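Local coordinates for SIRV coat protein (Sulfolobus islandicus rudivirus 1 variant YNP, PDB 3F2E) that probably helps to enclose the viral DNA in the rod-shaped rudivirus particle, of whose coat protein this four-helix domain is the C-terminal part, at residues A12-A17 with D79-S84; S20-T25 with P71-A76; R29-G34 with S65-N70. All blocks are in the same frame, centred on the assembly; numbering follows the deposited sequence.

The three contacts illustrate how an antiparallel helical bundle is closed by pairs far apart in sequence. Interactions 1 and 2, with centres about 10 Å apart, lie at successive levels of one interface, between the first helix (9-22) and the last (71-82). Interaction 3 joins the start of helix 29-46 to the end of helix 50-67 and the turn after it, about 10 Å from the centre of interaction 2 and 15 Å from that of interaction 1. Along the chain they are nested, 3 inside 2 inside 1. Tyr32, packing on Val73 and Leu74, and Gln33, reaching Ala12 O, connect the two interfaces, so all four helices are held together.

Interaction 1: residues A12-A17 with D79-S84; sequences AEQVSA and DIITGS
Ile80 lies against the backbone of Gln14 and the methyl of Ala17, and these van der Waals contacts carry most of the meeting between the two helices. CG1 of Ile80 is anti to its backbone N (chi1 -159°), which sends CD1 across to the first helix: CD1 stands 3.6 Å from Gln14 O and 4.1 Å from Ala17 CB. The other branch, CG2, comes in alongside, 4.0 Å from Gln14 CB and 3.8 Å from Gln14 O. Both Ile80 methyls thus border the same carbonyl oxygen, with van der Waals packing rather than any polar bond between them.

One step further along, Ile81 takes over on the side facing the bundle interior. Its CD1 is at the margin of contact with the buried Val15, 4.4 Å from CG2 of that valine, while its CG1 faces the amide end of Gln14. The glutamine chain, extended beyond CG, crosses Ile81 obliquely, and OE1 approaches CG1 at 4.1 Å. Gln14 thereby flanks the hydrophobic contact with its aliphatic part and carries its amide past Ile81.

Where helix 71-82 ends, polar bonds within its own segment shape the turn. Gly83 N still reaches back to Asp79 O, and Gly83 then departs from helical geometry with a positive phi of 101°, an angle at which the lack of a CB avoids a clash with the preceding carbonyl. Thr82 OG1 accepts from Ser84 N at 3.2 Å, forming an ST turn just past the helix end. Behind the contact, Val15 also packs on Gln33 of helix 29-46. Gln14 and Ile80 bring their CA atoms within 6.4 Å, a close approach of two antiparallel helices at the edge of a four-helix bundle.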
ATOM      1  N   ALA A  12       1.687   5.211   8.822  1.00 16.80           N
ATOM      2  CA  ALA A  12       0.543   6.113   8.712  1.00 16.87           C
ATOM      3  C   ALA A  12       0.935   7.480   8.120  1.00 16.96           C
ATOM      4  O   ALA A  12       0.188   8.044   7.314  1.00 15.51           O
ATOM      5  CB  ALA A  12      -0.149   6.276  10.061  1.00 23.59           C
ATOM      6  N   GLU A  13       2.101   8.002   8.505  1.00 16.54           N
ATOM      7  CA  GLU A  13       2.585   9.272   7.947  1.00 15.44           C
ATOM      8  C   GLU A  13       2.918   9.140   6.460  1.00 14.77           C
ATOM      9  O   GLU A  13       2.659  10.049   5.667  1.00 16.47           O
ATOM     10  CB  GLU A  13       3.802   9.779   8.721  1.00 16.24           C
ATOM     11  CG  GLU A  13       3.484  10.209  10.142  1.00 19.35           C
ATOM     12  CD  GLU A  13       2.424  11.287  10.194  1.00 25.82           C
ATOM     13  OE1 GLU A  13       2.726  12.443   9.822  1.00 25.21           O
ATOM     14  OE2 GLU A  13       1.287  10.975  10.608  1.00 31.62           O
ATOM     15  N   GLN A  14       3.482   7.993   6.092  1.00 14.46           N
ATOM     16  CA  GLN A  14       3.839   7.720   4.707  1.00 14.07           C
ATOM     17  C   GLN A  14       2.586   7.625   3.833  1.00 16.13           C
ATOM     18  O   GLN A  14       2.508   8.242   2.769  1.00 14.93           O
ATOM     19  CB  GLN A  14       4.697   6.453   4.625  1.00 15.65           C
ATOM     20  CG  GLN A  14       6.098   6.668   5.198  1.00 16.18           C
ATOM     21  CD  GLN A  14       6.751   5.397   5.700  1.00 20.04           C
ATOM     22  OE1 GLN A  14       6.306   4.288   5.397  1.00 21.16           O
ATOM     23  NE2 GLN A  14       7.826   5.555   6.479  1.00 17.22           N
ATOM     24  N   VAL A  15       1.594   6.876   4.297  1.00 14.45           N
ATOM     25  CA  VAL A  15       0.321   6.817   3.582  1.00 12.90           C
ATOM     26  C   VAL A  15      -0.315   8.208   3.480  1.00 15.33           C
ATOM     27  O   VAL A  15      -0.818   8.598   2.422  1.00 14.53           O
ATOM     28  CB  VAL A  15      -0.657   5.820   4.235  1.00 13.62           C
ATOM     29  CG1 VAL A  15      -2.042   5.912   3.584  1.00 13.40           C
ATOM     30  CG2 VAL A  15      -0.107   4.395   4.122  1.00 16.91           C
ATOM     31  N   SER A  16      -0.291   8.959   4.578  0.62 14.46           N
ATOM     32  CA  SER A  16      -0.881  10.297   4.573  0.62 16.13           C
ATOM     33  C   SER A  16      -0.246  11.225   3.532  0.62 14.92           C
ATOM     34  O   SER A  16      -0.938  12.047   2.926  0.62 13.99           O
ATOM     35  CB  SER A  16      -0.819  10.924   5.967  0.62 16.50           C
ATOM     36  OG  SER A  16      -1.760  10.307   6.830  0.62 15.85           O
ATOM     37  N   ALA A  17       1.061  11.098   3.327  1.00 14.65           N
ATOM     38  CA  ALA A  17       1.745  11.908   2.310  1.00 15.18           C
ATOM     39  C   ALA A  17       1.151  11.641   0.926  1.00 15.88           C
ATOM     40  O   ALA A  17       0.907  12.571   0.153  1.00 15.55           O
ATOM     41  CB  ALA A  17       3.246  11.648   2.313  1.00 17.77           C
ATOM     42  N   ASP A  79       4.820   2.177  -3.324  1.00 13.22           N
ATOM     43  CA  ASP A  79       6.102   2.805  -3.606  1.00 15.12           C
ATOM     44  C   ASP A  79       6.717   3.498  -2.385  1.00 16.43           C
ATOM     45  O   ASP A  79       7.918   3.371  -2.127  1.00 16.21           O
ATOM     46  CB  ASP A  79       5.967   3.818  -4.739  1.00 14.48           C
ATOM     47  CG  ASP A  79       7.287   4.498  -5.053  1.00 22.68           C
ATOM     48  OD1 ASP A  79       8.172   3.831  -5.633  1.00 20.19           O
ATOM     49  OD2 ASP A  79       7.449   5.689  -4.691  1.00 21.69           O
ATOM     50  N   ILE A  80       5.905   4.242  -1.640  1.00 13.89           N
ATOM     51  CA  ILE A  80       6.449   5.018  -0.523  1.00 15.71           C
ATOM     52  C   ILE A  80       6.842   4.100   0.640  1.00 18.25           C
ATOM     53  O   ILE A  80       7.749   4.405   1.411  1.00 18.92           O
ATOM     54  CB  ILE A  80       5.490   6.166  -0.085  1.00 15.74           C
ATOM     55  CG1 ILE A  80       6.264   7.240   0.689  1.00 21.50           C
ATOM     56  CG2 ILE A  80       4.311   5.637   0.718  1.00 18.57           C
ATOM     57  CD1 ILE A  80       5.525   8.562   0.822  1.00 22.46           C
ATOM     58  N   ILE A  81       6.180   2.950   0.738  1.00 14.44           N
ATOM     59  CA  ILE A  81       6.488   1.992   1.795  1.00 19.35           C
ATOM     60  C   ILE A  81       7.668   1.065   1.472  1.00 17.94           C
ATOM     61  O   ILE A  81       8.527   0.829   2.331  1.00 19.88           O
ATOM     62  CB  ILE A  81       5.243   1.158   2.177  1.00 18.27           C
ATOM     63  CG1 ILE A  81       4.158   2.070   2.753  1.00 18.44           C
ATOM     64  CG2 ILE A  81       5.614   0.078   3.194  1.00 19.97           C
ATOM     65  CD1 ILE A  81       2.812   1.381   2.952  1.00 18.92           C
ATOM     66  N   THR A  82       7.728   0.567   0.238  1.00 16.80           N
ATOM     67  CA  THR A  82       8.731  -0.434  -0.147  1.00 17.73           C
ATOM     68  C   THR A  82       9.879   0.084  -1.014  1.00 18.80           C
ATOM     69  O   THR A  82      10.929  -0.557  -1.095  1.00 18.26           O
ATOM     70  CB  THR A  82       8.094  -1.612  -0.921  1.00 18.47           C
ATOM     71  OG1 THR A  82       7.764  -1.192  -2.251  1.00 18.79           O
ATOM     72  CG2 THR A  82       6.851  -2.115  -0.214  1.00 18.55           C
ATOM     73  N   GLY A  83       9.668   1.217  -1.682  1.00 17.88           N
ATOM     74  CA  GLY A  83      10.647   1.754  -2.614  1.00 19.28           C
ATOM     75  C   GLY A  83      10.338   1.492  -4.084  1.00 19.79           C
ATOM     76  O   GLY A  83      11.017   2.017  -4.972  1.00 21.74           O
ATOM     77  N   SER A  84       9.317   0.670  -4.340  0.75 16.25           N
ATOM     78  CA  SER A  84       8.903   0.310  -5.699  0.75 16.99           C
ATOM     79  C   SER A  84       7.376   0.259  -5.773  0.75 14.46           C
ATOM     80  O   SER A  84       6.736  -0.226  -4.844  0.75 16.29           O
ATOM     81  CB  SER A  84       9.476  -1.061  -6.083  0.75 16.93           C
ATOM     82  OG  SER A  84       8.848  -1.589  -7.245  0.75 15.99           O
TER

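Interaction 2: residues S20-T25 with P71-A76; sequences SQYGIT and PTVLDA
Tyr22 reaches across to helix 71-82 and touches three of its residues, Val73, Ala76 and Thr72, as the phenol is followed outward. From CB the side chain sets off toward the opposing helix, with CG anti to the carbonyl carbon (chi1 -74°). At the base of the ring Val73 CG2 lies over one face, 3.9 Å from CG and 3.8 Å from CD2. The methyl sits 4.0 Å from the ring centroid and only 19° off the normal, a CH-pi contact made as the two side chains slide past each other in opposite directions. Farther out, CE1 comes 4.2 Å from Ala76 CB, which lies obliquely to the ring on the same side of its plane as Val73 CG2. Finally the hydroxyl arrives at Thr72, whose CG2 is 3.4 Å from OH, the two side chains crossing at about a right angle.

Val73 is shared. Ile24 meets it tip to tip, CD1 being 4.0 Å from Val73 CG2, and both of these residues also touch Tyr32 of helix 29-46, which continues the apolar cluster inward.

The backbone turns sharply between Tyr22 and Ile24: Gly23 adopts a positive phi (70°) and ends the helix in a Schellman motif. Through Tyr22 and Ile24 this Schellman-terminated end packs on the first turns of the antiparallel helix 71-82 in a four-helix bundle.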
ATOM      1  N   SER A  20      -2.418  13.054   0.616  0.52 14.00           N
ATOM      2  CA  SER A  20      -2.355  14.498   0.398  0.52 15.86           C
ATOM      3  C   SER A  20      -2.173  14.838  -1.081  0.52 15.01           C
ATOM      4  O   SER A  20      -2.851  15.719  -1.615  0.52 15.00           O
ATOM      5  CB  SER A  20      -1.220  15.113   1.217  0.52 15.59           C
ATOM      6  OG  SER A  20      -1.554  15.165   2.593  0.52 24.57           O
ATOM      7  N   GLN A  21      -1.250  14.141  -1.736  0.52 13.65           N
ATOM      8  CA  GLN A  21      -1.004  14.344  -3.159  0.52 14.86           C
ATOM      9  C   GLN A  21      -2.280  14.151  -3.979  0.52 14.08           C
ATOM     10  O   GLN A  21      -2.506  14.859  -4.962  0.52 14.96           O
ATOM     11  CB  GLN A  21       0.079  13.385  -3.657  0.52 16.06           C
ATOM     12  CG  GLN A  21       1.425  13.531  -2.961  0.52 13.80           C
ATOM     13  CD  GLN A  21       2.375  12.407  -3.328  0.52 21.26           C
ATOM     14  OE1 GLN A  21       2.117  11.618  -4.245  0.52 26.59           O
ATOM     15  NE2 GLN A  21       3.493  12.334  -2.616  0.52 25.71           N
ATOM     16  N   TYR A  22      -3.109  13.193  -3.570  1.00 13.84           N
ATOM     17  CA  TYR A  22      -4.304  12.847  -4.340  1.00 13.90           C
ATOM     18  C   TYR A  22      -5.588  13.497  -3.829  1.00 13.29           C
ATOM     19  O   TYR A  22      -6.664  13.313  -4.411  1.00 13.45           O
ATOM     20  CB  TYR A  22      -4.457  11.311  -4.437  1.00 14.19           C
ATOM     21  CG  TYR A  22      -3.456  10.703  -5.401  1.00 12.84           C
ATOM     22  CD1 TYR A  22      -2.164  10.386  -4.990  1.00 15.91           C
ATOM     23  CD2 TYR A  22      -3.787  10.500  -6.736  1.00 17.05           C
ATOM     24  CE1 TYR A  22      -1.236   9.859  -5.886  1.00 17.85           C
ATOM     25  CE2 TYR A  22      -2.871   9.980  -7.634  1.00 16.26           C
ATOM     26  CZ  TYR A  22      -1.600   9.662  -7.205  1.00 17.67           C
ATOM     27  OH  TYR A  22      -0.693   9.146  -8.107  1.00 20.49           O
ATOM     28  N   GLY A  23      -5.477  14.278  -2.759  1.00 16.01           N
ATOM     29  CA  GLY A  23      -6.633  14.991  -2.234  1.00 15.23           C
ATOM     30  C   GLY A  23      -7.672  14.092  -1.578  1.00 15.38           C
ATOM     31  O   GLY A  23      -8.861  14.410  -1.558  1.00 18.25           O
ATOM     32  N   ILE A  24      -7.225  12.975  -1.021  1.00 16.00           N
ATOM     33  CA  ILE A  24      -8.148  12.009  -0.424  1.00 19.29           C
ATOM     34  C   ILE A  24      -8.364  12.290   1.066  1.00 16.89           C
ATOM     35  O   ILE A  24      -7.416  12.274   1.853  1.00 17.76           O
ATOM     36  CB  ILE A  24      -7.665  10.563  -0.663  1.00 17.75           C
ATOM     37  CG1 ILE A  24      -7.709  10.251  -2.160  1.00 16.46           C
ATOM     38  CG2 ILE A  24      -8.514   9.566   0.133  1.00 19.00           C
ATOM     39  CD1 ILE A  24      -6.963   8.990  -2.560  1.00 18.39           C
ATOM     40  N   THR A  25      -9.612  12.592   1.432  1.00 21.30           N
ATOM     41  CA  THR A  25      -9.991  12.774   2.834  1.00 19.30           C
ATOM     42  C   THR A  25     -11.281  12.008   3.122  1.00 18.86           C
ATOM     43  O   THR A  25     -11.852  11.373   2.233  1.00 21.87           O
ATOM     44  CB  THR A  25     -10.181  14.269   3.215  1.00 22.74           C
ATOM     45  OG1 THR A  25     -11.196  14.843   2.387  1.00 25.45           O
ATOM     46  CG2 THR A  25      -8.876  15.056   3.050  1.00 26.24           C
ATOM     47  N   PRO A  71      -6.304   2.177  -8.301  1.00 15.40           N
ATOM     48  CA  PRO A  71      -5.054   1.435  -8.546  1.00 14.82           C
ATOM     49  C   PRO A  71      -3.815   2.327  -8.551  1.00 15.38           C
ATOM     50  O   PRO A  71      -2.742   1.905  -8.095  1.00 16.97           O
ATOM     51  CB  PRO A  71      -5.263   0.822  -9.941  1.00 18.02           C
ATOM     52  CG  PRO A  71      -6.738   0.860 -10.174  1.00 25.38           C
ATOM     53  CD  PRO A  71      -7.265   2.037  -9.410  1.00 19.82           C
ATOM     54  N   THR A  72      -3.950   3.546  -9.068  1.00 15.82           N
ATOM     55  CA  THR A  72      -2.823   4.471  -9.112  1.00 14.86           C
ATOM     56  C   THR A  72      -2.375   4.834  -7.695  1.00 15.12           C
ATOM     57  O   THR A  72      -1.178   4.893  -7.405  1.00 15.52           O
ATOM     58  CB  THR A  72      -3.175   5.746  -9.900  1.00 18.83           C
ATOM     59  OG1 THR A  72      -3.626   5.379 -11.211  1.00 20.65           O
ATOM     60  CG2 THR A  72      -1.955   6.659 -10.015  1.00 16.80           C
ATOM     61  N   VAL A  73      -3.348   5.055  -6.813  1.00 13.69           N
ATOM     62  CA  VAL A  73      -3.049   5.361  -5.419  1.00 15.29           C
ATOM     63  C   VAL A  73      -2.425   4.159  -4.701  1.00 14.27           C
ATOM     64  O   VAL A  73      -1.500   4.326  -3.913  1.00 14.19           O
ATOM     65  CB  VAL A  73      -4.293   5.866  -4.663  1.00 14.73           C
ATOM     66  CG1 VAL A  73      -3.950   6.203  -3.216  1.00 14.03           C
ATOM     67  CG2 VAL A  73      -4.878   7.088  -5.377  1.00 15.93           C
ATOM     68  N   LEU A  74      -2.926   2.951  -4.968  1.00 14.38           N
ATOM     69  CA  LEU A  74      -2.322   1.760  -4.361  1.00 12.75           C
ATOM     70  C   LEU A  74      -0.861   1.594  -4.776  1.00 14.61           C
ATOM     71  O   LEU A  74      -0.025   1.240  -3.947  1.00 14.58           O
ATOM     72  CB  LEU A  74      -3.103   0.489  -4.701  1.00 12.99           C
ATOM     73  CG  LEU A  74      -4.533   0.372  -4.161  1.00 13.48           C
ATOM     74  CD1 LEU A  74      -5.137  -0.939  -4.631  1.00 15.94           C
ATOM     75  CD2 LEU A  74      -4.578   0.462  -2.637  1.00 14.80           C
ATOM     76  N   ASP A  75      -0.558   1.843  -6.050  1.00 14.58           N
ATOM     77  CA  ASP A  75       0.831   1.816  -6.518  1.00 13.57           C
ATOM     78  C   ASP A  75       1.684   2.847  -5.772  1.00 15.67           C
ATOM     79  O   ASP A  75       2.800   2.558  -5.342  1.00 14.41           O
ATOM     80  CB  ASP A  75       0.916   2.081  -8.025  1.00 14.42           C
ATOM     81  CG  ASP A  75       0.472   0.894  -8.859  1.00 23.10           C
ATOM     82  OD1 ASP A  75       0.239  -0.198  -8.292  1.00 16.22           O
ATOM     83  OD2 ASP A  75       0.362   1.057 -10.095  1.00 22.49           O
ATOM     84  N   ALA A  76       1.150   4.056  -5.625  1.00 13.58           N
ATOM     85  CA  ALA A  76       1.875   5.124  -4.933  1.00 14.90           C
ATOM     86  C   ALA A  76       2.156   4.792  -3.462  1.00 14.59           C
ATOM     87  O   ALA A  76       3.240   5.078  -2.944  1.00 15.90           O
ATOM     88  CB  ALA A  76       1.114   6.437  -5.052  1.00 15.84           C
TER

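Interaction 3: residues R29-G34 with S65-N70; sequences RAIYQG and SAFNAN
Tyr32 OH receives the backbone N-H of Asn70 in a nearly straight hydrogen bond, 2.9 Å long with an angle of 171° at the hydrogen. The amide N lies at the edge of the phenol ring, in its plane. Asn70 CB packs close by, 3.4 Å from the same oxygen. Asn70 is also the N-cap of helix 71-82: with CG anti to its own backbone N (chi1 -178°), its amide end leads off from Tyr32, and OD1 makes weak bonds to the N atoms of Thr72 and Val73. The tyrosine thus holds the backbone of the residue that caps the next helix.

Apolar packing flanks this bond. Ala69 CB touches both Ile31 CG2 and Tyr32 CE1, 4.2 Å from each. Farther toward the surface, Ile31 and Phe67 slide past each other in opposite directions, and Ile31 CD1 comes 4.0 Å from Phe67 CB; the Phe67 ring itself meets Tyr63 edge-to-face.

Asn68, with positive phi (53°), takes the chain out of helix 50-67. The result is a short connection between helices 50-67 and 71-82, bound at its N-cap residue by a tyrosine of helix 29-46, in a four-helix bundle.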
ATOM      1  N   ARG A  29     -10.009   7.389   3.373  1.00 15.82           N
ATOM      2  CA  ARG A  29      -8.615   7.333   3.819  1.00 16.34           C
ATOM      3  C   ARG A  29      -8.308   5.981   4.455  1.00 18.90           C
ATOM      4  O   ARG A  29      -7.194   5.457   4.324  1.00 17.91           O
ATOM      5  CB  ARG A  29      -8.308   8.443   4.825  1.00 18.12           C
ATOM      6  CG  ARG A  29      -8.316   9.847   4.238  1.00 17.72           C
ATOM      7  CD  ARG A  29      -8.108  10.885   5.340  1.00 21.30           C
ATOM      8  NE  ARG A  29      -6.790  10.778   5.961  1.00 23.86           N
ATOM      9  CZ  ARG A  29      -5.694  11.373   5.496  1.00 28.94           C
ATOM     10  NH1 ARG A  29      -5.763  12.110   4.395  1.00 24.47           N
ATOM     11  NH2 ARG A  29      -4.530  11.232   6.128  1.00 26.90           N
ATOM     12  N   ALA A  30      -9.302   5.434   5.152  1.00 18.90           N
ATOM     13  CA  ALA A  30      -9.136   4.191   5.897  1.00 20.59           C
ATOM     14  C   ALA A  30      -8.778   3.017   4.999  1.00 17.68           C
ATOM     15  O   ALA A  30      -8.044   2.119   5.418  1.00 19.61           O
ATOM     16  CB  ALA A  30     -10.404   3.878   6.708  1.00 23.33           C
ATOM     17  N   ILE A  31      -9.297   3.022   3.774  1.00 18.96           N
ATOM     18  CA  ILE A  31      -8.976   1.987   2.788  1.00 21.93           C
ATOM     19  C   ILE A  31      -7.464   1.922   2.572  1.00 19.41           C
ATOM     20  O   ILE A  31      -6.847   0.850   2.600  1.00 16.52           O
ATOM     21  CB  ILE A  31      -9.639   2.287   1.421  1.00 22.10           C
ATOM     22  CG1 ILE A  31     -11.163   2.348   1.547  1.00 24.97           C
ATOM     23  CG2 ILE A  31      -9.230   1.252   0.379  1.00 23.80           C
ATOM     24  CD1 ILE A  31     -11.848   2.822   0.272  1.00 31.75           C
ATOM     25  N   TYR A  32      -6.867   3.089   2.365  1.00 16.14           N
ATOM     26  CA  TYR A  32      -5.457   3.155   2.014  1.00 14.74           C
ATOM     27  C   TYR A  32      -4.535   2.963   3.223  1.00 15.91           C
ATOM     28  O   TYR A  32      -3.457   2.380   3.097  1.00 16.62           O
ATOM     29  CB  TYR A  32      -5.168   4.454   1.245  1.00 14.37           C
ATOM     30  CG  TYR A  32      -6.036   4.552   0.006  1.00 12.43           C
ATOM     31  CD1 TYR A  32      -5.728   3.817  -1.138  1.00 15.84           C
ATOM     32  CD2 TYR A  32      -7.191   5.330  -0.007  1.00 15.31           C
ATOM     33  CE1 TYR A  32      -6.537   3.868  -2.267  1.00 16.16           C
ATOM     34  CE2 TYR A  32      -8.003   5.395  -1.135  1.00 15.37           C
ATOM     35  CZ  TYR A  32      -7.666   4.663  -2.263  1.00 16.88           C
ATOM     36  OH  TYR A  32      -8.468   4.714  -3.389  1.00 17.54           O
ATOM     37  N   GLN A  33      -4.963   3.437   4.391  0.93 14.34           N
ATOM     38  CA  GLN A  33      -4.212   3.193   5.617  0.91 14.32           C
ATOM     39  C   GLN A  33      -4.172   1.693   5.923  0.84 12.20           C
ATOM     40  O   GLN A  33      -3.135   1.166   6.322  1.00 17.16           O
ATOM     41  CB  GLN A  33      -4.796   3.977   6.797  1.00 18.60           C
ATOM     42  CG  GLN A  33      -4.605   5.492   6.699  1.00 16.19           C
ATOM     43  CD  GLN A  33      -3.163   5.944   6.926  0.77 12.96           C
ATOM     44  OE1 GLN A  33      -2.251   5.128   7.103  0.92 16.82           O
ATOM     45  NE2 GLN A  33      -2.954   7.263   6.929  1.00 17.67           N
ATOM     46  N   GLY A  34      -5.298   1.014   5.716  1.00 15.27           N
ATOM     47  CA  GLY A  34      -5.366  -0.427   5.932  1.00 17.38           C
ATOM     48  C   GLY A  34      -4.491  -1.212   4.967  1.00 16.20           C
ATOM     49  O   GLY A  34      -3.729  -2.099   5.374  1.00 16.24           O
ATOM     50  N   SER A  65     -11.182  -4.712  -5.919  1.00 16.26           N
ATOM     51  CA  SER A  65     -12.468  -5.401  -6.043  1.00 18.72           C
ATOM     52  C   SER A  65     -13.435  -5.092  -4.902  1.00 19.51           C
ATOM     53  O   SER A  65     -14.609  -4.784  -5.137  1.00 23.37           O
ATOM     54  CB  SER A  65     -12.257  -6.914  -6.142  1.00 20.13           C
ATOM     55  OG  SER A  65     -13.499  -7.594  -6.260  1.00 22.82           O
ATOM     56  N   ALA A  66     -12.944  -5.187  -3.672  1.00 15.97           N
ATOM     57  CA  ALA A  66     -13.796  -5.096  -2.491  1.00 19.34           C
ATOM     58  C   ALA A  66     -14.180  -3.667  -2.116  1.00 22.94           C
ATOM     59  O   ALA A  66     -15.270  -3.434  -1.587  1.00 22.02           O
ATOM     60  CB  ALA A  66     -13.135  -5.788  -1.307  1.00 21.44           C
ATOM     61  N   PHE A  67     -13.292  -2.715  -2.385  1.00 17.42           N
ATOM     62  CA  PHE A  67     -13.493  -1.345  -1.903  1.00 19.42           C
ATOM     63  C   PHE A  67     -13.408  -0.288  -3.003  1.00 19.99           C
ATOM     64  O   PHE A  67     -13.409   0.916  -2.715  1.00 20.09           O
ATOM     65  CB  PHE A  67     -12.474  -1.003  -0.809  1.00 19.06           C
ATOM     66  CG  PHE A  67     -12.303  -2.074   0.237  1.00 21.32           C
ATOM     67  CD1 PHE A  67     -13.349  -2.424   1.078  1.00 27.03           C
ATOM     68  CD2 PHE A  67     -11.081  -2.711   0.399  1.00 19.87           C
ATOM     69  CE1 PHE A  67     -13.184  -3.402   2.049  1.00 31.50           C
ATOM     70  CE2 PHE A  67     -10.909  -3.685   1.367  1.00 22.46           C
ATOM     71  CZ  PHE A  67     -11.959  -4.035   2.194  1.00 23.96           C
ATOM     72  N   ASN A  68     -13.331  -0.727  -4.255  1.00 16.99           N
ATOM     73  CA  ASN A  68     -13.135   0.191  -5.373  1.00 21.11           C
ATOM     74  C   ASN A  68     -11.922   1.097  -5.150  1.00 22.81           C
ATOM     75  O   ASN A  68     -11.955   2.286  -5.470  1.00 19.52           O
ATOM     76  CB  ASN A  68     -14.386   1.045  -5.606  1.00 20.15           C
ATOM     77  CG  ASN A  68     -14.377   1.737  -6.958  1.00 35.38           C
ATOM     78  OD1 ASN A  68     -13.791   1.239  -7.923  1.00 35.51           O
ATOM     79  ND2 ASN A  68     -15.035   2.890  -7.038  1.00 44.12           N
ATOM     80  N   ALA A  69     -10.855   0.539  -4.590  1.00 17.47           N
ATOM     81  CA  ALA A  69      -9.627   1.306  -4.398  1.00 15.74           C
ATOM     82  C   ALA A  69      -9.068   1.778  -5.743  1.00 14.14           C
ATOM     83  O   ALA A  69      -9.188   1.091  -6.758  1.00 18.90           O
ATOM     84  CB  ALA A  69      -8.583   0.471  -3.646  1.00 15.82           C
ATOM     85  N   ASN A  70      -8.463   2.960  -5.737  1.00 14.53           N
ATOM     86  CA  ASN A  70      -7.849   3.526  -6.930  1.00 15.64           C
ATOM     87  C   ASN A  70      -6.480   2.872  -7.164  1.00 15.84           C
ATOM     88  O   ASN A  70      -5.595   2.982  -6.319  1.00 15.12           O
ATOM     89  CB  ASN A  70      -7.706   5.040  -6.722  1.00 19.20           C
ATOM     90  CG  ASN A  70      -7.115   5.759  -7.927  1.00 23.42           C
ATOM     91  OD1 ASN A  70      -6.154   5.293  -8.536  1.00 23.02           O
ATOM     92  ND2 ASN A  70      -7.677   6.922  -8.257  1.00 22.06           N
TER